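Local structure of probable glucarate dehydratase (3VDG) at residues 102-107 / 134-139; 28-33 / 90-95; 265-270 / 288-293. The protein probably dehydrates D-glucarate or a related acid sugar, as a metal-dependent member of the enolase superfamily. All coordinates share one frame; numbering follows the deposited sequence. Where two conformers were deposited one is given.

Interaction 1: residues 102-107 / 134-139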
loop_
_atom_site.group_PDB
_atom_site.type_symbol
_atom_site.label_atom_id
_atom_site.label_comp_id
_atom_site.label_asym_id
_atom_site.label_seq_id
_atom_site.Cartn_x
_atom_site.Cartn_y
_atom_site.Cartn_z
ATOM N N VAL A 102 -14.122 -4.165 3.077
ATOM C CA VAL A 102 -15.571 -4.064 3.154
ATOM C C VAL A 102 -15.976 -3.257 4.395
ATOM O O VAL A 102 -16.902 -2.452 4.345
ATOM C CB VAL A 102 -16.216 -5.482 3.218
ATOM C CG1 VAL A 102 -17.625 -5.414 3.769
ATOM C CG2 VAL A 102 -16.204 -6.146 1.838
ATOM N N ILE A 103 -15.281 -3.484 5.509
ATOM C CA ILE A 103 -15.620 -2.829 6.763
ATOM C C ILE A 103 -15.452 -1.314 6.629
ATOM O O ILE A 103 -16.294 -0.542 7.096
ATOM C CB ILE A 103 -14.833 -3.427 7.955
ATOM C CG1 ILE A 103 -15.437 -4.790 8.353
ATOM C CG2 ILE A 103 -14.852 -2.509 9.175
ATOM C CD1 ILE A 103 -14.500 -5.595 9.230
ATOM N N ARG A 104 -14.392 -0.870 5.953
ATOM C CA ARG A 104 -14.239 0.576 5.784
ATOM C C ARG A 104 -15.396 1.141 4.973
ATOM O O ARG A 104 -15.928 2.226 5.289
ATOM C CB ARG A 104 -12.907 0.961 5.119
ATOM C CG ARG A 104 -12.676 2.477 5.097
ATOM C CD ARG A 104 -11.434 2.856 4.293
ATOM N NE ARG A 104 -11.161 4.295 4.400
ATOM C CZ ARG A 104 -11.789 5.233 3.694
ATOM N NH1 ARG A 104 -12.723 4.888 2.814
ATOM N NH2 ARG A 104 -11.485 6.522 3.873
ATOM N N ALA A 105 -15.781 0.432 3.914
ATOM C CA ALA A 105 -16.838 0.943 3.046
ATOM C C ALA A 105 -18.177 1.016 3.805
ATOM O O ALA A 105 -18.943 1.963 3.628
ATOM C CB ALA A 105 -16.967 0.090 1.783
ATOM N N LEU A 106 -18.469 0.011 4.634
ATOM C CA LEU A 106 -19.687 0.041 5.462
ATOM C C LEU A 106 -19.688 1.226 6.419
ATOM O O LEU A 106 -20.731 1.840 6.690
ATOM C CB LEU A 106 -19.835 -1.256 6.260
ATOM C CG LEU A 106 -20.122 -2.521 5.439
ATOM C CD1 LEU A 106 -20.040 -3.779 6.301
ATOM C CD2 LEU A 106 -21.498 -2.414 4.813
ATOM N N ILE A 107 -18.516 1.543 6.954
ATOM C CA ILE A 107 -18.382 2.658 7.886
ATOM C C ILE A 107 -18.592 3.974 7.149
ATOM O O ILE A 107 -19.268 4.865 7.654
ATOM C CB ILE A 107 -17.038 2.628 8.632
ATOM C CG1 ILE A 107 -17.051 1.488 9.654
ATOM C CG2 ILE A 107 -16.789 3.951 9.368
ATOM C CD1 ILE A 107 -15.727 1.293 10.369
ATOM N N ARG A 134 -10.528 8.207 10.642
ATOM C CA ARG A 134 -10.435 8.290 12.097
ATOM C C ARG A 134 -11.387 7.306 12.778
ATOM O O ARG A 134 -11.059 6.746 13.823
ATOM C CB ARG A 134 -10.730 9.719 12.579
ATOM C CG ARG A 134 -9.526 10.648 12.497
ATOM C CD ARG A 134 -9.892 12.054 12.952
ATOM N NE ARG A 134 -10.704 12.714 11.937
ATOM C CZ ARG A 134 -11.168 13.955 12.042
ATOM N NH1 ARG A 134 -10.910 14.691 13.127
ATOM N NH2 ARG A 134 -11.884 14.462 11.050
ATOM N N VAL A 135 -12.567 7.104 12.190
ATOM C CA VAL A 135 -13.558 6.187 12.784
ATOM C C VAL A 135 -13.211 4.725 12.508
ATOM O O VAL A 135 -13.308 3.894 13.388
ATOM C CB VAL A 135 -14.983 6.522 12.308
ATOM C CG1 VAL A 135 -15.980 5.517 12.877
ATOM C CG2 VAL A 135 -15.340 7.954 12.731
ATOM N N PHE A 136 -12.747 4.445 11.290
ATOM C CA PHE A 136 -12.372 3.093 10.862
ATOM C C PHE A 136 -11.139 2.609 11.613
ATOM O O PHE A 136 -11.058 1.449 12.022
ATOM C CB PHE A 136 -12.121 3.125 9.343
ATOM C CG PHE A 136 -11.490 1.876 8.763
ATOM C CD1 PHE A 136 -12.080 0.626 8.912
ATOM C CD2 PHE A 136 -10.333 1.973 7.984
ATOM C CE1 PHE A 136 -11.503 -0.509 8.346
ATOM C CE2 PHE A 136 -9.754 0.847 7.419
ATOM C CZ PHE A 136 -10.343 -0.400 7.595
ATOM N N SER A 137 -10.177 3.505 11.807
ATOM C CA SER A 137 -8.903 3.113 12.397
ATOM C C SER A 137 -8.962 2.114 13.580
ATOM O O SER A 137 -8.379 1.028 13.499
ATOM C CB SER A 137 -8.111 4.368 12.802
ATOM O OG SER A 137 -6.885 3.982 13.376
ATOM N N PRO A 138 -9.629 2.478 14.702
ATOM C CA PRO A 138 -9.601 1.555 15.847
ATOM C C PRO A 138 -10.250 0.195 15.563
ATOM O O PRO A 138 -9.845 -0.827 16.141
ATOM C CB PRO A 138 -10.424 2.290 16.922
ATOM C CG PRO A 138 -11.306 3.225 16.151
ATOM C CD PRO A 138 -10.439 3.680 14.984
ATOM N N PHE A 139 -11.248 0.172 14.692
ATOM C CA PHE A 139 -11.861 -1.107 14.331
ATOM C C PHE A 139 -10.923 -1.939 13.478
ATOM O O PHE A 139 -10.857 -3.165 13.625
ATOM C CB PHE A 139 -13.199 -0.904 13.633
ATOM C CG PHE A 139 -14.224 -0.277 14.517
ATOM C CD1 PHE A 139 -14.860 -1.028 15.505
ATOM C CD2 PHE A 139 -14.522 1.072 14.397
ATOM C CE1 PHE A 139 -15.781 -0.442 16.363
ATOM C CE2 PHE A 139 -15.459 1.662 15.247
ATOM C CZ PHE A 139 -16.090 0.900 16.222
#
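The ring of Phe-136 lies flat against the aliphatic stem of Arg-104, and this CH-pi contact is the centre of the crossing between the two helices. CB of Arg-104 stands 3.6 Å from the Phe-136 ring centroid, only 5° off the normal, while CG of Arg-104 sits over the same face, 3.8 Å from CD2 of Phe-136. With chi1 of Arg-104 at -173°, CG swings away from the backbone N and the chain runs extended to NE, so the methylenes pass over the ring and carry the guanidinium beyond it. There NE meets Asp-133 in a salt bridge; the guanidinium plane stands nearly upright to that of the ring.

The remaining contacts are apolar. Two isoleucine methyls close on the rim of Phe-136 near its plane: CG2 of Ile-103 at 4.0 Å from CE1 and CD1 of Ile-107 at 4.0 Å from CD1. The short branch of Ile-107 makes a separate contact, CG2 lying 3.9 Å from CG1 of Val-135, and its CD1 also approaches the Phe-139 ring. No hydrogen bond joins the segments.

The axes of segments 102-107 and 134-139 run roughly antiparallel (142°), 9.8 Å apart at closest approach. Helix 79-92 packs beside both, Ile-92 against Ile-103 and Ala-88 against Val-135 and Phe-139, while strand 55-65 meets Pro-138 and Phe-139 through Ile-61.

Interaction 2: residues 28-33 / 90-95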
loop_
_atom_site.group_PDB
_atom_site.type_symbol
_atom_site.label_atom_id
_atom_site.label_comp_id
_atom_site.label_asym_id
_atom_site.label_seq_id
_atom_site.Cartn_x
_atom_site.Cartn_y
_atom_site.Cartn_z
ATOM N N ILE A 28 -14.941 -16.229 10.924
ATOM C CA ILE A 28 -14.848 -15.526 12.211
ATOM C C ILE A 28 -15.264 -14.079 12.002
ATOM O O ILE A 28 -14.615 -13.317 11.286
ATOM C CB ILE A 28 -13.449 -15.632 12.850
ATOM C CG1 ILE A 28 -13.336 -14.692 14.066
ATOM C CG2 ILE A 28 -12.345 -15.401 11.819
ATOM C CD1 ILE A 28 -12.089 -14.977 14.875
ATOM N N ARG A 29 -16.380 -13.713 12.599
ATOM C CA ARG A 29 -17.014 -12.471 12.257
ATOM C C ARG A 29 -17.404 -11.694 13.511
ATOM O O ARG A 29 -17.470 -12.243 14.621
ATOM C CB ARG A 29 -18.217 -12.717 11.336
ATOM C CG ARG A 29 -19.302 -13.614 11.931
ATOM C CD ARG A 29 -20.294 -12.796 12.753
ATOM N NE ARG A 29 -21.450 -13.591 13.174
ATOM C CZ ARG A 29 -22.525 -13.087 13.771
ATOM N NH1 ARG A 29 -22.614 -11.778 14.015
ATOM N NH2 ARG A 29 -23.536 -13.883 14.090
ATOM N N ILE A 30 -17.655 -10.415 13.321
ATOM C CA ILE A 30 -17.890 -9.503 14.421
ATOM C C ILE A 30 -19.308 -9.683 14.966
ATOM O O ILE A 30 -20.265 -9.741 14.185
ATOM C CB ILE A 30 -17.718 -8.051 13.915
ATOM C CG1 ILE A 30 -16.243 -7.815 13.531
ATOM C CG2 ILE A 30 -18.228 -7.052 14.964
ATOM C CD1 ILE A 30 -16.028 -6.616 12.611
ATOM N N THR A 31 -19.437 -9.755 16.294
ATOM C CA THR A 31 -20.756 -9.838 16.920
ATOM C C THR A 31 -21.141 -8.519 17.601
ATOM O O THR A 31 -22.303 -8.265 17.865
ATOM C CB THR A 31 -20.826 -10.988 17.939
ATOM O OG1 THR A 31 -19.771 -10.839 18.892
ATOM C CG2 THR A 31 -20.703 -12.358 17.225
ATOM N N GLY A 32 -20.163 -7.660 17.858
ATOM C CA GLY A 32 -20.436 -6.396 18.539
ATOM C C GLY A 32 -19.136 -5.725 18.927
ATOM O O GLY A 32 -18.062 -6.308 18.769
ATOM N N ALA A 33 -19.229 -4.483 19.399
ATOM C CA ALA A 33 -18.075 -3.784 19.945
ATOM C C ALA A 33 -18.478 -3.066 21.225
ATOM O O ALA A 33 -19.558 -2.482 21.313
ATOM C CB ALA A 33 -17.542 -2.780 18.947
ATOM N N HIS A 90 -22.258 -0.544 14.986
ATOM C CA HIS A 90 -23.537 -1.132 14.573
ATOM C C HIS A 90 -23.484 -1.578 13.135
ATOM O O HIS A 90 -23.980 -2.656 12.773
ATOM C CB HIS A 90 -24.686 -0.142 14.792
ATOM C CG HIS A 90 -26.036 -0.661 14.345
ATOM N ND1 HIS A 90 -26.743 -1.556 15.065
ATOM C CD2 HIS A 90 -26.801 -0.372 13.216
ATOM C CE1 HIS A 90 -27.895 -1.833 14.427
ATOM N NE2 HIS A 90 -27.930 -1.110 13.296
ATOM N N ALA A 91 -22.854 -0.768 12.291
ATOM C CA ALA A 91 -22.775 -1.047 10.849
ATOM C C ALA A 91 -21.960 -2.289 10.480
ATOM O O ALA A 91 -22.137 -2.859 9.397
ATOM C CB ALA A 91 -22.192 0.168 10.115
ATOM N N ILE A 92 -21.037 -2.696 11.335
ATOM C CA ILE A 92 -20.107 -3.767 10.924
ATOM C C ILE A 92 -20.373 -5.099 11.603
ATOM O O ILE A 92 -19.661 -6.061 11.357
ATOM C CB ILE A 92 -18.631 -3.369 11.120
ATOM C CG1 ILE A 92 -18.338 -3.151 12.596
ATOM C CG2 ILE A 92 -18.353 -2.086 10.353
ATOM C CD1 ILE A 92 -16.868 -2.840 12.862
ATOM N N VAL A 93 -21.400 -5.168 12.448
ATOM C CA VAL A 93 -21.797 -6.473 12.995
ATOM C C VAL A 93 -22.112 -7.438 11.843
ATOM O O VAL A 93 -22.768 -7.070 10.860
ATOM C CB VAL A 93 -23.002 -6.344 13.962
ATOM C CG1 VAL A 93 -23.523 -7.720 14.363
ATOM C CG2 VAL A 93 -22.591 -5.548 15.194
ATOM N N GLY A 94 -21.613 -8.668 11.949
ATOM C CA GLY A 94 -21.847 -9.639 10.901
ATOM C C GLY A 94 -20.820 -9.587 9.780
ATOM O O GLY A 94 -21.093 -10.058 8.688
ATOM N N ARG A 95 -19.633 -9.029 10.032
ATOM C CA ARG A 95 -18.597 -8.980 8.984
ATOM C C ARG A 95 -17.339 -9.696 9.451
ATOM O O ARG A 95 -16.960 -9.585 10.609
ATOM C CB ARG A 95 -18.252 -7.535 8.612
ATOM C CG ARG A 95 -19.451 -6.737 8.129
ATOM C CD ARG A 95 -19.976 -7.292 6.801
ATOM N NE ARG A 95 -21.288 -6.736 6.494
ATOM C CZ ARG A 95 -21.916 -6.915 5.338
ATOM N NH1 ARG A 95 -21.352 -7.639 4.390
ATOM N NH2 ARG A 95 -23.098 -6.364 5.132
#
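Ile-30, at the start of strand 30-41, is held through both its backbone polar groups by a type II beta turn, Ile-92 to Arg-95, at the C-terminal side of helix 79-92. Its N donates to O of Arg-95 over 2.9 Å (156° at the hydrogen), coming from above that carbonyl's plane. Its O accepts twice: from N of Gly-94 at 2.8 Å in a nearly straight bond (168°), and from NH1 of Arg-29 at 3.1 Å, the two donors arriving from opposite faces of the carbonyl plane. Arg-29 curls back to do this, CG lying between its backbone N and carbonyl carbon (chi1 59°) and the chain bending again at chi2, while its backbone N is taken by Asp-66. The turn's own closure, Arg-95 N to Ile-92 O, is weak. Gly-94 takes positive phi, a backbone shape readily adopted by glycine.

Two residues of strand 30-41, Thr-31 and Gly-32, pair with the single Asp-64 of strand 55-65 in a classic beta bulge, and OG1 of Thr-31 bonds weakly to Asp-64 O. Val-93 lies along this bulge, CG1 3.7 Å from O of Thr-31. The apolar part of the contact is CD1 of Ile-30 on CD1 of Ile-92, 3.9 Å apart.

Interaction 3: residues 265-270 / 288-293. With NA (sodium ion), chain C; FMT (formic acid), chain B.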
loop_
_atom_site.group_PDB
_atom_site.type_symbol
_atom_site.label_atom_id
_atom_site.label_comp_id
_atom_site.label_asym_id
_atom_site.label_seq_id
_atom_site.Cartn_x
_atom_site.Cartn_y
_atom_site.Cartn_z
ATOM N N LEU A 265 19.286 20.669 13.337
ATOM C CA LEU A 265 18.034 19.884 13.320
ATOM C C LEU A 265 18.065 18.747 12.325
ATOM O O LEU A 265 18.527 18.904 11.209
ATOM C CB LEU A 265 16.832 20.762 12.973
ATOM C CG LEU A 265 16.444 21.867 13.948
ATOM C CD1 LEU A 265 15.248 22.625 13.378
ATOM C CD2 LEU A 265 16.127 21.312 15.331
ATOM N N GLU A 266 17.533 17.604 12.732
ATOM C CA GLU A 266 17.290 16.504 11.818
ATOM C C GLU A 266 16.145 16.856 10.856
ATOM O O GLU A 266 16.207 16.602 9.652
ATOM C CB GLU A 266 16.943 15.270 12.647
ATOM C CG GLU A 266 16.582 14.060 11.832
ATOM C CD GLU A 266 16.475 12.812 12.682
ATOM O OE1 GLU A 266 15.578 12.751 13.565
ATOM O OE2 GLU A 266 17.297 11.902 12.445
ATOM N N TYR A 267 15.076 17.447 11.377
ATOM C CA TYR A 267 14.107 18.092 10.495
ATOM C C TYR A 267 13.362 19.163 11.273
ATOM O O TYR A 267 13.444 19.203 12.489
ATOM C CB TYR A 267 13.134 17.091 9.836
ATOM C CG TYR A 267 12.345 16.135 10.744
ATOM C CD1 TYR A 267 12.534 14.760 10.654
ATOM C CD2 TYR A 267 11.371 16.600 11.630
ATOM C CE1 TYR A 267 11.803 13.874 11.441
ATOM C CE2 TYR A 267 10.630 15.725 12.422
ATOM C CZ TYR A 267 10.844 14.360 12.323
ATOM O OH TYR A 267 10.118 13.465 13.107
ATOM N N LEU A 268 12.667 20.035 10.559
ATOM C CA LEU A 268 11.856 21.098 11.162
ATOM C C LEU A 268 10.388 20.842 10.823
ATOM O O LEU A 268 10.047 20.789 9.643
ATOM C CB LEU A 268 12.292 22.448 10.569
ATOM C CG LEU A 268 11.524 23.692 11.007
ATOM C CD1 LEU A 268 11.752 23.906 12.498
ATOM C CD2 LEU A 268 12.029 24.899 10.216
ATOM N N GLU A 269 9.522 20.644 11.824
ATOM C CA GLU A 269 8.144 20.226 11.526
ATOM C C GLU A 269 7.226 21.429 11.506
ATOM O O GLU A 269 7.263 22.231 12.434
ATOM C CB GLU A 269 7.550 19.276 12.591
ATOM C CG GLU A 269 8.469 18.237 13.188
ATOM C CD GLU A 269 7.749 17.368 14.215
ATOM O OE1 GLU A 269 8.432 16.779 15.086
ATOM O OE2 GLU A 269 6.493 17.289 14.163
ATOM N N ASP A 270 6.377 21.515 10.484
ATOM C CA ASP A 270 5.312 22.529 10.428
ATOM C C ASP A 270 5.733 23.881 10.978
ATOM O O ASP A 270 5.130 24.387 11.936
ATOM C CB ASP A 270 4.060 22.031 11.179
ATOM C CG ASP A 270 3.423 20.849 10.481
ATOM O OD1 ASP A 270 3.175 20.987 9.265
ATOM O OD2 ASP A 270 3.217 19.787 11.126
ATOM N N PRO A 288 15.348 19.169 6.018
ATOM C CA PRO A 288 14.042 18.794 5.475
ATOM C C PRO A 288 12.908 19.351 6.344
ATOM O O PRO A 288 13.072 19.442 7.566
ATOM C CB PRO A 288 14.034 17.250 5.600
ATOM C CG PRO A 288 15.441 16.847 5.845
ATOM C CD PRO A 288 16.132 18.011 6.486
ATOM N N LEU A 289 11.782 19.721 5.724
ATOM C CA LEU A 289 10.577 20.054 6.475
ATOM C C LEU A 289 9.721 18.805 6.611
ATOM O O LEU A 289 9.592 18.027 5.660
ATOM C CB LEU A 289 9.746 21.121 5.750
ATOM C CG LEU A 289 10.429 22.485 5.564
ATOM C CD1 LEU A 289 9.351 23.505 5.202
ATOM C CD2 LEU A 289 11.140 22.876 6.860
ATOM N N ALA A 290 9.137 18.635 7.789
ATOM C CA ALA A 290 8.219 17.537 8.068
ATOM C C ALA A 290 6.849 18.107 8.388
ATOM O O ALA A 290 6.730 19.275 8.751
ATOM C CB ALA A 290 8.727 16.738 9.255
ATOM N N THR A 291 5.806 17.288 8.271
ATOM C CA THR A 291 4.486 17.756 8.637
ATOM C C THR A 291 3.596 16.665 9.235
ATOM O O THR A 291 3.705 15.492 8.871
ATOM C CB THR A 291 3.749 18.325 7.426
ATOM O OG1 THR A 291 2.526 18.932 7.878
ATOM C CG2 THR A 291 3.406 17.201 6.458
ATOM N N ASN A 292 2.727 17.071 10.160
ATOM C CA ASN A 292 1.498 16.338 10.459
ATOM C C ASN A 292 0.342 17.313 10.536
ATOM O O ASN A 292 -0.571 17.139 11.345
ATOM C CB ASN A 292 1.585 15.600 11.785
ATOM C CG ASN A 292 2.042 16.500 12.919
ATOM O OD1 ASN A 292 3.166 16.377 13.394
ATOM N ND2 ASN A 292 1.174 17.408 13.358
ATOM N N MET A 293 0.390 18.361 9.730
ATOM C CA MET A 293 -0.682 19.331 9.739
ATOM C C MET A 293 -1.173 19.611 8.341
ATOM O O MET A 293 -2.362 19.687 8.123
ATOM C CB MET A 293 -0.259 20.636 10.432
ATOM C CG MET A 293 -0.073 20.496 11.929
ATOM S SD MET A 293 0.527 22.036 12.681
ATOM C CE MET A 293 -1.007 22.962 12.703
HETATM NA NA NA C . 4.382 17.640 14.717
HETATM C C FMT B . 0.577 18.136 17.514
HETATM O O1 FMT B . 1.446 18.340 16.672
HETATM O O2 FMT B . -0.333 17.172 17.326
HETATM O O HOH W 1 3.250 19.563 13.933
HETATM O O HOH W 2 3.403 16.796 16.611
#
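Parallel strands 267-269 and 289-291 are stitched by three backbone bonds, Leu-268 N to Pro-288 O, Ala-290 N to Leu-268 O and Asp-270 N to Ala-290 O, so that Leu-268 pairs with Leu-289 and Glu-269 with Ala-290. Packing is close on both faces of this part. CB of Ala-290 sits over one face of the Tyr-267 ring, offset toward the rim and 3.6 Å from CD2, while the hydroxyl of Tyr-267 bonds to Ser-341. On the face bearing Leu-268 and Leu-289 the two leucines lie side by side, CB of Leu-268 3.9 Å from CD2 of Leu-289, with helix 275-284 against Leu-289.

Just past strand 267-269, Asp-270 grips the second segment through both carboxylate oxygens, each using its syn lone pair: OD1 accepts from OG1 of Thr-291 at 2.6 Å and OD2 from N of Asn-292 at 2.9 Å. OG1 of Thr-291 in turn accepts from N of Met-293, an ST turn that spans the metal-binding Asn-292.

The metal side is hydrated rather than packed. Sodium is bound by OE2 of Glu-269 and OD1 of Asn-292, each at 2.2 Å, by Asp-244 and by two waters. The carboxylate and amide planes stand 85° apart. One water also donates to OD2 of Asp-270 (2.8 Å), making Asp-270 a second-shell residue; the other donates to a formate, which ND2 of Asn-292 meets only weakly. OE1 of Glu-269 is salt-bridged to Lys-214. Metal ligands at the C-terminal ends of successive barrel strands mark the enolase-superfamily site, and the Asp-Glu-Asn set is as in glucarate dehydratases; sodium probably takes magnesium's place.

In the fold
Along the chain the three contacts open in the order 2, 1, 3, and each closes before the next opens. Interactions 1 and 2 have centres 12 Å apart and touch, sharing one apolar core: Ile-103 packs on Ile-30 and Ile-92, and Phe-139 on Ile-92. Together they join helices 79-92, 100-111 and 131-151 to the three-stranded antiparallel sheet, consistent with the N-terminal capping domain of the enolase superfamily. Interaction 3 lies in the barrel domain, its centre 29 Å from that of interaction 1 and 40 Å from that of interaction 2, and holds metal ligands. It touches neither of the others; its nearest atoms are about 11 Å from interaction 1 and about 26 Å from interaction 2.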